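Local coordinates for microcin B17-processing protein McbC (Escherichia coli, PDB 6GRI) that acts as the nitroreductase-family oxidoreductase of the microcin B17 synthetase, which processes the inactive McbA precursor into the active peptide, at the interface of chains A and C and the interface of chains A and B. Residues are numbered along the deposited sequence; one frame, centred on the assembly and turned at random. Chains: chain A/B, Microcin B17-processing protein McbC; chain C, Microcin B17-processing protein McbD.

Contact 1: the interface of chains A and C. Residues chain A 12, 196; chain C 1, 3, 5, 17-18, 20.
The carboxylate of A:Glu196 takes the amino terminus of McbD at its edge and has C:Pro20 CG beside it, while the side-chain amide of C:Asn3 meets the carbonyl O of A:Thr12, tilted 31° out of the amide plane. The two flat groups are turned steeply against each other. Within McbD, the ring of C:Tyr5 has the carbonyl O of C:Asn3 over one face, near the rim, 3.5 Å above the plane. This patch of the McbC-McbD interface captures the McbD terminus.

The backbone N of C:Met1 donates to A:Glu196 OE2 over 2.7 Å, on the syn lone pair, the one facing the other carboxylate oxygen. That second oxygen, OE1, is met on its own syn side, somewhat out of plane, by the hydroxyl OG1 of A:Thr12. The hydroxyl OG1 lies in turn 3.0 Å from C:Met1 N, a hydrogen-bonding distance at which the terminal amine would be the donor. A:Thr12 touches McbD directly and, through OG1, also helps to position the carboxylate. Were the amine charged, as chain termini commonly are, the carboxylate would give it an electrostatic counterpart as well.

Beside the terminus, C:Asn3 ND2 donates to A:Thr12 O over 2.8 Å in a bent bond (117° at H), and C:Asn3 OD1 takes a weak hydrogen bond from C:Met1 N.

Carbon contacts flank this polar cluster. C:Pro20 crosses the A:Glu196 side chain at about a right angle, and C:Pro20 CD meets A:Thr12 CB. With OG1 swung roughly anti to the backbone N (chi1 -149°), the hydroxyl of A:Thr12 faces A:Glu196 and C:Met1, and its methyl CG2 lies 3.8 Å from C:Ala17 CB in strand 15-18.

Contact 2: the interface of chains A and B. Residues chain A 102, 106, 227-228; chain B 76, 78-79.
Where the 3-10 turn 74-76 of chain B runs out into loop, the backbone keeps turning through B:Phe78 (phi -118°, psi near zero), and the carbonyl O of B:His76 and the N-H of B:Phe78 both face A:Asn106 on helix 97-108 of chain A. The primary amide answers both in this patch of the two-fold McbC-McbC interface. Its OD1 accepts from B:Phe78 N over 2.9 Å in a nearly straight bond (172° at H). A:Asn106 ND2 donates to B:His76 O over 3.1 Å, approaching from above that carbonyl's plane. The hydroxyl OG of B:Ser79 adds a second donor to OD1, arriving in the carbonyl plane on a lone pair. Within chain A, ND2 also bonds to the carbonyl O of A:Lys102, one turn earlier in the helix; together with the bonds across the interface, this would hold the amide in one orientation.

B:Phe78 lies across this amide, the planes moderately inclined, with A:Asn106 OD1 over the centre of one ring face at a height of 3.1 Å. Its chi1 of 50° sets CG between the backbone N and the carbonyl carbon, folding the ring back over the amide that its own N-H contacts. The end of helix 204-228 meets the ring's far rim: the amide OE1 of A:Gln227 approaches CE1, while the methyl CG2 of A:Ile228 lies 3.7 Å from B:Phe78 CZ. The modelled part of A:Lys102 crosses B:His76, its CG 3.8 Å from the CB of that histidine.

Contact 1: the interface of chains A and C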
# COMPACT_ATOMS: atom_id res chain seq x y z
N THR A 12 12.91 14.02 -14.00
CA THR A 12 11.44 13.91 -13.96
C THR A 12 10.76 13.52 -15.27
O THR A 12 9.59 13.17 -15.25
CB THR A 12 10.78 15.19 -13.40
OG1 THR A 12 9.57 14.84 -12.73
CG2 THR A 12 10.47 16.22 -14.51
N GLU A 196 12.59 11.08 -6.76
CA GLU A 196 12.52 10.93 -8.23
C GLU A 196 13.84 10.47 -8.87
O GLU A 196 13.81 9.73 -9.86
CB GLU A 196 12.01 12.22 -8.88
CG GLU A 196 10.56 12.53 -8.53
CD GLU A 196 9.81 13.30 -9.61
OE1 GLU A 196 9.98 13.02 -10.82
OE2 GLU A 196 9.02 14.20 -9.25
N MET C 1 7.23 15.36 -10.98
CA MET C 1 5.85 15.22 -10.42
C MET C 1 4.76 15.47 -11.47
O MET C 1 5.06 15.93 -12.58
CB MET C 1 5.68 16.13 -9.21
CG MET C 1 6.16 15.49 -7.91
SD MET C 1 6.23 16.62 -6.52
CE MET C 1 7.46 17.81 -7.06
N ASN C 3 3.42 14.25 -14.05
CA ASN C 3 3.93 13.21 -14.96
C ASN C 3 2.85 12.51 -15.79
O ASN C 3 2.75 11.26 -15.80
CB ASN C 3 4.76 12.19 -14.17
CG ASN C 3 6.03 12.80 -13.60
OD1 ASN C 3 6.24 12.79 -12.38
ND2 ASN C 3 6.88 13.32 -14.48
N TYR C 5 1.49 11.47 -19.34
CA TYR C 5 2.03 11.10 -20.64
C TYR C 5 0.86 10.76 -21.53
O TYR C 5 -0.15 10.22 -21.07
CB TYR C 5 2.97 9.91 -20.50
CG TYR C 5 4.05 10.09 -19.45
CD1 TYR C 5 4.93 11.18 -19.50
CD2 TYR C 5 4.18 9.19 -18.39
CE1 TYR C 5 5.93 11.35 -18.53
CE2 TYR C 5 5.17 9.35 -17.42
CZ TYR C 5 6.04 10.41 -17.49
OH TYR C 5 7.01 10.54 -16.51
N ALA C 17 5.00 17.85 -16.87
CA ALA C 17 5.71 17.54 -15.63
C ALA C 17 5.93 18.79 -14.80
O ALA C 17 6.27 19.84 -15.32
CB ALA C 17 7.04 16.87 -15.94
N MET C 18 5.70 18.66 -13.50
CA MET C 18 6.10 19.63 -12.52
C MET C 18 7.49 19.23 -12.10
O MET C 18 7.74 18.06 -11.85
CB MET C 18 5.15 19.59 -11.33
CG MET C 18 5.64 20.31 -10.08
SD MET C 18 4.29 20.86 -9.04
CE MET C 18 3.49 19.33 -8.58
N PRO C 20 10.83 18.64 -9.83
CA PRO C 20 11.15 18.54 -8.41
C PRO C 20 12.20 19.56 -8.08
O PRO C 20 12.89 20.01 -8.98
CB PRO C 20 11.71 17.10 -8.25
CG PRO C 20 11.77 16.51 -9.62
CD PRO C 20 11.54 17.62 -10.62

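Contact 2: the interface of chains A and B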
# COMPACT_ATOMS: atom_id res chain seq x y z
N LYS A 102 37.96 17.74 6.50
CA LYS A 102 38.62 16.42 6.41
C LYS A 102 37.59 15.31 6.40
O LYS A 102 37.72 14.34 5.65
CB LYS A 102 39.62 16.19 7.55
CG LYS A 102 41.04 16.68 7.25
CD LYS A 102 42.06 16.07 8.20
N ASN A 106 37.19 13.13 2.81
CA ASN A 106 37.59 11.73 2.88
C ASN A 106 36.40 10.77 2.74
O ASN A 106 36.47 9.82 1.98
CB ASN A 106 38.38 11.45 4.17
CG ASN A 106 39.75 12.12 4.17
OD1 ASN A 106 40.77 11.50 3.83
ND2 ASN A 106 39.79 13.40 4.55
N GLN A 227 39.26 7.93 12.69
CA GLN A 227 40.66 8.19 12.35
C GLN A 227 41.12 9.61 12.63
O GLN A 227 42.31 9.83 12.77
CB GLN A 227 40.91 7.91 10.87
CG GLN A 227 40.70 6.46 10.45
CD GLN A 227 40.52 6.32 8.95
OE1 GLN A 227 41.36 6.78 8.18
NE2 GLN A 227 39.43 5.68 8.54
N ILE A 228 40.21 10.57 12.68
CA ILE A 228 40.60 11.97 12.91
C ILE A 228 40.22 12.46 14.31
O ILE A 228 40.38 13.64 14.61
CB ILE A 228 40.07 12.91 11.79
CG1 ILE A 228 38.58 13.24 11.96
CG2 ILE A 228 40.36 12.29 10.42
CD1 ILE A 228 37.95 13.94 10.77
N HIS B 76 43.28 18.13 2.08
CA HIS B 76 42.77 17.46 3.29
C HIS B 76 42.54 15.94 3.11
O HIS B 76 42.30 15.24 4.11
CB HIS B 76 41.45 18.10 3.74
CG HIS B 76 41.58 19.52 4.18
ND1 HIS B 76 41.27 20.58 3.35
CD2 HIS B 76 41.96 20.06 5.36
CE1 HIS B 76 41.47 21.71 4.00
NE2 HIS B 76 41.89 21.42 5.22
N PHE B 78 43.40 12.17 2.70
CA PHE B 78 44.49 11.24 2.99
C PHE B 78 44.17 9.80 2.57
O PHE B 78 44.95 8.89 2.85
CB PHE B 78 44.87 11.30 4.48
CG PHE B 78 43.70 11.17 5.43
CD1 PHE B 78 43.11 9.93 5.67
CD2 PHE B 78 43.20 12.29 6.08
CE1 PHE B 78 42.04 9.82 6.54
CE2 PHE B 78 42.12 12.18 6.95
CZ PHE B 78 41.54 10.94 7.18
N SER B 79 43.05 9.60 1.87
CA SER B 79 42.57 8.27 1.53
C SER B 79 43.17 7.81 0.21
O SER B 79 43.93 8.53 -0.42
CB SER B 79 41.04 8.26 1.43
OG SER B 79 40.44 8.86 2.56

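About 39 Å separate the C-alpha centres of contact 1 and contact 2, and they share no residue. On McbC they draw on different elements: the 3-10 turn 12-14 and helix 195-199 for contact 1, helices 97-108 and 204-228 for contact 2. One McbC subunit can therefore hold McbD through one surface and a second McbC through another. Because contact 2 belongs to a two-fold interface, its twin exists with the chains exchanged. Together the contacts suggest how an McbC pair could join the two McbD copies of the deposited assembly into one synthetase complex.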